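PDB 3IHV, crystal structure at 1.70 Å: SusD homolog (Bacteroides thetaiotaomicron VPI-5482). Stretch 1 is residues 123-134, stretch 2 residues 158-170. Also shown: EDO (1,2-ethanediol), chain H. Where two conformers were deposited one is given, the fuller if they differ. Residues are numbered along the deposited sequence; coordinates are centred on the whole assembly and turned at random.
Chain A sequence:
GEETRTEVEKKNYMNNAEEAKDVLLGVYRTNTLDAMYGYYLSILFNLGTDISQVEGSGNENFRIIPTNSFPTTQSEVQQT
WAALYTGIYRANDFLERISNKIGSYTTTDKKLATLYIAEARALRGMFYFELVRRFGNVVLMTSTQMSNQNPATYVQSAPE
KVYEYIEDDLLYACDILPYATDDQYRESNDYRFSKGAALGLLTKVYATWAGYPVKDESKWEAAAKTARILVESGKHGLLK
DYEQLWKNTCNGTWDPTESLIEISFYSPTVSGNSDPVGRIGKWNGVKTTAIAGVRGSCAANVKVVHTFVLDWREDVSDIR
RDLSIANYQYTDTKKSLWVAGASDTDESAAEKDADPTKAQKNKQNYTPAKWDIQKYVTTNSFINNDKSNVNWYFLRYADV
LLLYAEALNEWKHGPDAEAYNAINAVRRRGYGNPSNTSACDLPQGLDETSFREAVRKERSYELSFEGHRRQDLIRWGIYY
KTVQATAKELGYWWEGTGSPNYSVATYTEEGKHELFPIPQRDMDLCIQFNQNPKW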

# COMPACT_ATOMS: atom_id res chain seq x y z
N LEU A 123 2.64 -8.38 -12.40
CA LEU A 123 2.95 -8.85 -11.05
C LEU A 123 4.46 -8.79 -10.82
O LEU A 123 4.92 -8.30 -9.79
CB LEU A 123 2.41 -10.24 -10.84
CG LEU A 123 0.90 -10.35 -10.55
CD1 LEU A 123 0.40 -11.76 -10.82
CD2 LEU A 123 0.54 -9.85 -9.13
N ARG A 124 5.22 -9.29 -11.78
CA ARG A 124 6.68 -9.26 -11.67
C ARG A 124 7.21 -7.81 -11.52
O ARG A 124 8.06 -7.52 -10.67
CB ARG A 124 7.32 -9.97 -12.85
CG ARG A 124 8.83 -10.07 -12.73
CD ARG A 124 9.45 -11.00 -13.78
NE ARG A 124 9.30 -10.46 -15.11
CZ ARG A 124 9.64 -11.09 -16.23
NH1 ARG A 124 10.13 -12.32 -16.19
NH2 ARG A 124 9.48 -10.50 -17.40
N GLY A 125 6.62 -6.89 -12.27
CA GLY A 125 6.96 -5.46 -12.16
C GLY A 125 6.63 -4.92 -10.76
O GLY A 125 7.43 -4.19 -10.17
N MSE A 126 5.47 -5.32 -10.24
CA MSE A 126 5.02 -4.93 -8.91
C MSE A 126 6.01 -5.47 -7.85
O MSE A 126 6.39 -4.74 -6.93
CB MSE A 126 3.59 -5.44 -8.67
CG MSE A 126 3.01 -4.99 -7.36
SE MSE A 126 1.14 -5.57 -7.35
CE MSE A 126 0.75 -5.59 -5.43
N PHE A 127 6.42 -6.74 -7.99
CA PHE A 127 7.35 -7.35 -7.02
C PHE A 127 8.71 -6.65 -7.07
O PHE A 127 9.27 -6.28 -6.03
CB PHE A 127 7.55 -8.84 -7.26
CG PHE A 127 6.28 -9.66 -7.20
CD1 PHE A 127 5.20 -9.30 -6.40
CD2 PHE A 127 6.17 -10.78 -7.98
CE1 PHE A 127 4.05 -10.09 -6.36
CE2 PHE A 127 5.04 -11.54 -7.94
CZ PHE A 127 3.99 -11.20 -7.15
N TYR A 128 9.22 -6.41 -8.27
CA TYR A 128 10.49 -5.67 -8.41
C TYR A 128 10.39 -4.25 -7.93
O TYR A 128 11.38 -3.70 -7.44
CB TYR A 128 11.08 -5.71 -9.80
CG TYR A 128 11.87 -6.96 -10.08
CD1 TYR A 128 13.10 -7.16 -9.51
CD2 TYR A 128 11.36 -7.95 -10.91
CE1 TYR A 128 13.83 -8.31 -9.75
CE2 TYR A 128 12.08 -9.10 -11.15
CZ TYR A 128 13.30 -9.26 -10.59
OH TYR A 128 13.99 -10.42 -10.85
N PHE A 129 9.21 -3.62 -8.09
CA PHE A 129 9.04 -2.26 -7.61
C PHE A 129 9.20 -2.23 -6.10
O PHE A 129 9.87 -1.35 -5.58
CB PHE A 129 7.65 -1.72 -8.02
CG PHE A 129 7.39 -0.28 -7.58
CD1 PHE A 129 8.35 0.70 -7.74
CD2 PHE A 129 6.18 0.09 -7.09
CE1 PHE A 129 8.13 2.00 -7.37
CE2 PHE A 129 5.94 1.43 -6.73
CZ PHE A 129 6.93 2.37 -6.89
N GLU A 130 8.51 -3.14 -5.40
CA GLU A 130 8.66 -3.23 -3.95
C GLU A 130 10.11 -3.46 -3.57
O GLU A 130 10.61 -2.81 -2.64
CB GLU A 130 7.78 -4.31 -3.31
CG GLU A 130 6.29 -4.06 -3.40
CD GLU A 130 5.75 -3.04 -2.38
OE1 GLU A 130 6.51 -2.14 -1.95
OE2 GLU A 130 4.55 -3.11 -2.02
N LEU A 131 10.78 -4.37 -4.25
CA LEU A 131 12.18 -4.66 -3.94
C LEU A 131 13.04 -3.43 -4.13
O LEU A 131 13.81 -3.04 -3.24
CB LEU A 131 12.77 -5.79 -4.80
CG LEU A 131 12.43 -7.23 -4.44
CD1 LEU A 131 12.88 -8.21 -5.54
CD2 LEU A 131 13.08 -7.57 -3.06
N VAL A 132 12.93 -2.80 -5.28
CA VAL A 132 13.80 -1.69 -5.53
C VAL A 132 13.54 -0.47 -4.63
O VAL A 132 14.49 0.18 -4.17
CB VAL A 132 13.82 -1.27 -7.03
CG1 VAL A 132 12.54 -0.45 -7.44
CG2 VAL A 132 15.08 -0.49 -7.35
N ARG A 133 12.27 -0.16 -4.34
CA ARG A 133 12.01 1.02 -3.55
C ARG A 133 12.33 0.76 -2.08
O ARG A 133 12.72 1.70 -1.37
CB ARG A 133 10.57 1.56 -3.73
CG ARG A 133 9.47 0.75 -3.06
CD ARG A 133 8.13 1.27 -3.54
NE ARG A 133 7.02 0.59 -2.91
CZ ARG A 133 5.84 1.14 -2.71
NH1 ARG A 133 5.62 2.40 -3.01
NH2 ARG A 133 4.88 0.43 -2.16
N ARG A 134 12.14 -0.46 -1.58
CA ARG A 134 12.36 -0.75 -0.18
C ARG A 134 13.79 -1.14 0.19
O ARG A 134 14.24 -0.85 1.30
CB ARG A 134 11.36 -1.82 0.32
CG ARG A 134 9.92 -1.35 0.20
CD ARG A 134 8.91 -2.38 0.70
NE ARG A 134 7.58 -1.81 0.68
CZ ARG A 134 7.05 -1.06 1.65
NH1 ARG A 134 7.70 -0.75 2.77
NH2 ARG A 134 5.82 -0.58 1.46
C1 EDO H . 9.96 6.78 -21.62
O1 EDO H . 11.16 7.27 -22.22
C2 EDO H . 10.17 6.91 -20.13
O2 EDO H . 11.10 5.91 -19.76
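Stretch 2, residues 158-170: APEKVYEYIEDDL

How does stretch 2 lie on stretch 1? Ala158 occupies the N-cap position, and from Pro159 to Leu170 the chain is helical, with backbone N-H groups bonded to carbonyls four residues earlier, such as Ile166 N to Val162 O at 2.9 Å. Stretch 1 is helical throughout. The two helices run nearly antiparallel, their N-to-C directions 156° apart (signed crossing angle -156°), and their axes come within 8.3 Å. Pro159 therefore lies near Val132, while Ile166 and Asp169 lie near Gly125 and Arg124.

What does Val132, the residue with the most covered surface, rest against? Its side chain is a knob in a hole formed by Pro159, Val162, Tyr163 and Ile166. Val132 CB is 3.8 Å from Val162 CG1, and Val132 CG2 is 4.0 Å from Pro159 CB. In the p rotamer, Val132 places CG1 over the face of the Tyr163 ring, 4.0 Å from its centroid and 24° off the ring normal, a CH-pi contact. The same CG1 is 3.9 Å from Ile166 CD1. The edge of the Tyr163 ring meets Phe129, whose CE1 is 3.6 Å from Tyr163 OH.

Why can the backbones come so close at Ile166? Gly125 has no side chain to hold them apart: its CA is 4.4 Å from the CA of Ile166, and a CB there would point toward stretch 2 and fall only 3.3 Å from Leu170 CG. Ile166 returns the knob, sitting among Gly125, Tyr128, Phe129 and Val132. Although its CA-to-CB bond points sideways, the end of the side chain comes nearer to stretch 1, with Ile166 CG2 3.6 Å from Gly125 O, Ile166 CG1 3.5 Å from Tyr128 CB and Ile166 CD1 3.5 Å from Phe129 N.

What does Tyr165 do at the flank? Its ring turns an edge toward the face of the Tyr128 ring in an offset edge-to-face pair, with centroids 5.3 Å apart and planes at 72°. A water joins the two hydroxyls, accepting from Tyr128 OH at 3.0 Å and from Tyr165 OH at 2.8 Å. Tyr165 OH also lies over one face of the Arg124 guanidinium, 3.1 Å from Arg124 CZ, but makes no hydrogen bond to it. That group instead points its edge at Asp169 in a two-pronged salt bridge: Arg124 NE donates to Asp169 OD2 at 2.9 Å and Arg124 NH2 to Asp169 OD1 at 2.8 Å, the latter almost perfectly straight at 179°.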

# COMPACT_ATOMS: atom_id res chain seq x y z
N ALA A 158 22.23 -1.86 -10.57
CA ALA A 158 21.94 -0.44 -10.39
C ALA A 158 20.40 -0.28 -10.35
O ALA A 158 19.69 -0.92 -11.14
CB ALA A 158 22.54 0.38 -11.56
N PRO A 159 19.87 0.56 -9.46
CA PRO A 159 18.42 0.69 -9.39
C PRO A 159 17.79 1.11 -10.73
O PRO A 159 16.67 0.73 -11.01
CB PRO A 159 18.20 1.76 -8.32
CG PRO A 159 19.54 2.38 -8.09
CD PRO A 159 20.54 1.35 -8.41
N GLU A 160 18.55 1.87 -11.52
CA GLU A 160 18.10 2.32 -12.83
C GLU A 160 17.80 1.14 -13.74
O GLU A 160 16.82 1.18 -14.50
CB GLU A 160 19.19 3.14 -13.55
CG GLU A 160 19.47 4.45 -12.97
CD GLU A 160 20.53 4.47 -11.87
OE1 GLU A 160 20.86 3.41 -11.31
OE2 GLU A 160 21.02 5.61 -11.57
N LYS A 161 18.61 0.09 -13.64
CA LYS A 161 18.40 -1.10 -14.45
C LYS A 161 17.21 -1.89 -13.93
O LYS A 161 16.52 -2.47 -14.73
CB LYS A 161 19.64 -2.00 -14.48
CG LYS A 161 20.85 -1.38 -15.15
CD LYS A 161 20.55 -0.78 -16.54
CE LYS A 161 20.12 -1.80 -17.59
NZ LYS A 161 19.72 -1.09 -18.88
N VAL A 162 16.98 -1.92 -12.61
CA VAL A 162 15.80 -2.61 -12.10
C VAL A 162 14.55 -1.82 -12.55
O VAL A 162 13.54 -2.43 -12.96
CB VAL A 162 15.86 -2.77 -10.59
CG1 VAL A 162 14.62 -3.47 -10.06
CG2 VAL A 162 17.15 -3.56 -10.21
N TYR A 163 14.60 -0.48 -12.51
CA TYR A 163 13.49 0.33 -12.98
C TYR A 163 13.20 0.08 -14.46
O TYR A 163 12.05 -0.01 -14.88
CB TYR A 163 13.64 1.84 -12.68
CG TYR A 163 13.11 2.24 -11.31
CD1 TYR A 163 11.73 2.26 -11.07
CD2 TYR A 163 13.96 2.57 -10.24
CE1 TYR A 163 11.23 2.58 -9.85
CE2 TYR A 163 13.45 2.95 -9.03
CZ TYR A 163 12.08 2.96 -8.82
OH TYR A 163 11.51 3.25 -7.61
N GLU A 164 14.23 -0.00 -15.27
CA GLU A 164 14.02 -0.29 -16.68
C GLU A 164 13.35 -1.66 -16.89
O GLU A 164 12.49 -1.81 -17.77
CB GLU A 164 15.38 -0.18 -17.36
CG GLU A 164 15.39 -0.51 -18.79
CD GLU A 164 16.75 -0.22 -19.41
OE1 GLU A 164 17.06 -0.82 -20.47
OE2 GLU A 164 17.50 0.58 -18.79
N TYR A 165 13.71 -2.64 -16.08
CA TYR A 165 13.11 -3.97 -16.15
C TYR A 165 11.63 -3.90 -15.75
O TYR A 165 10.77 -4.44 -16.45
CB TYR A 165 13.89 -4.90 -15.25
CG TYR A 165 13.56 -6.35 -15.42
CD1 TYR A 165 14.19 -7.11 -16.39
CD2 TYR A 165 12.63 -6.95 -14.63
CE1 TYR A 165 13.87 -8.45 -16.56
CE2 TYR A 165 12.33 -8.28 -14.77
CZ TYR A 165 12.95 -9.02 -15.72
OH TYR A 165 12.62 -10.35 -15.82
N ILE A 166 11.32 -3.20 -14.66
CA ILE A 166 9.92 -3.01 -14.24
C ILE A 166 9.11 -2.31 -15.37
O ILE A 166 8.02 -2.71 -15.71
CB ILE A 166 9.85 -2.13 -12.98
CG1 ILE A 166 10.52 -2.86 -11.82
CG2 ILE A 166 8.39 -1.70 -12.66
CD1 ILE A 166 10.88 -1.95 -10.67
N GLU A 167 9.73 -1.30 -15.96
CA GLU A 167 9.11 -0.49 -17.00
C GLU A 167 8.76 -1.33 -18.19
O GLU A 167 7.64 -1.22 -18.72
CB GLU A 167 10.05 0.61 -17.41
CG GLU A 167 9.53 1.44 -18.56
CD GLU A 167 10.55 2.49 -19.08
OE1 GLU A 167 11.78 2.25 -19.09
OE2 GLU A 167 10.10 3.55 -19.52
N ASP A 168 9.68 -2.19 -18.62
CA ASP A 168 9.40 -3.06 -19.76
C ASP A 168 8.22 -3.98 -19.44
O ASP A 168 7.34 -4.23 -20.29
CB ASP A 168 10.63 -3.89 -20.13
CG ASP A 168 11.69 -3.06 -20.81
OD1 ASP A 168 11.36 -1.96 -21.29
OD2 ASP A 168 12.86 -3.50 -20.84
N ASP A 169 8.24 -4.53 -18.23
CA ASP A 169 7.13 -5.40 -17.80
C ASP A 169 5.77 -4.67 -17.82
O ASP A 169 4.75 -5.17 -18.37
CB ASP A 169 7.37 -5.99 -16.41
CG ASP A 169 8.21 -7.26 -16.41
OD1 ASP A 169 8.42 -7.88 -17.49
OD2 ASP A 169 8.68 -7.67 -15.31
N LEU A 170 5.72 -3.48 -17.21
CA LEU A 170 4.46 -2.75 -17.14
C LEU A 170 4.03 -2.22 -18.51
O LEU A 170 2.82 -2.19 -18.81
CB LEU A 170 4.52 -1.63 -16.09
CG LEU A 170 4.69 -2.17 -14.68
CD1 LEU A 170 4.96 -1.03 -13.67
CD2 LEU A 170 3.47 -2.96 -14.27
O HOH W 1 12.77 -11.59 -13.34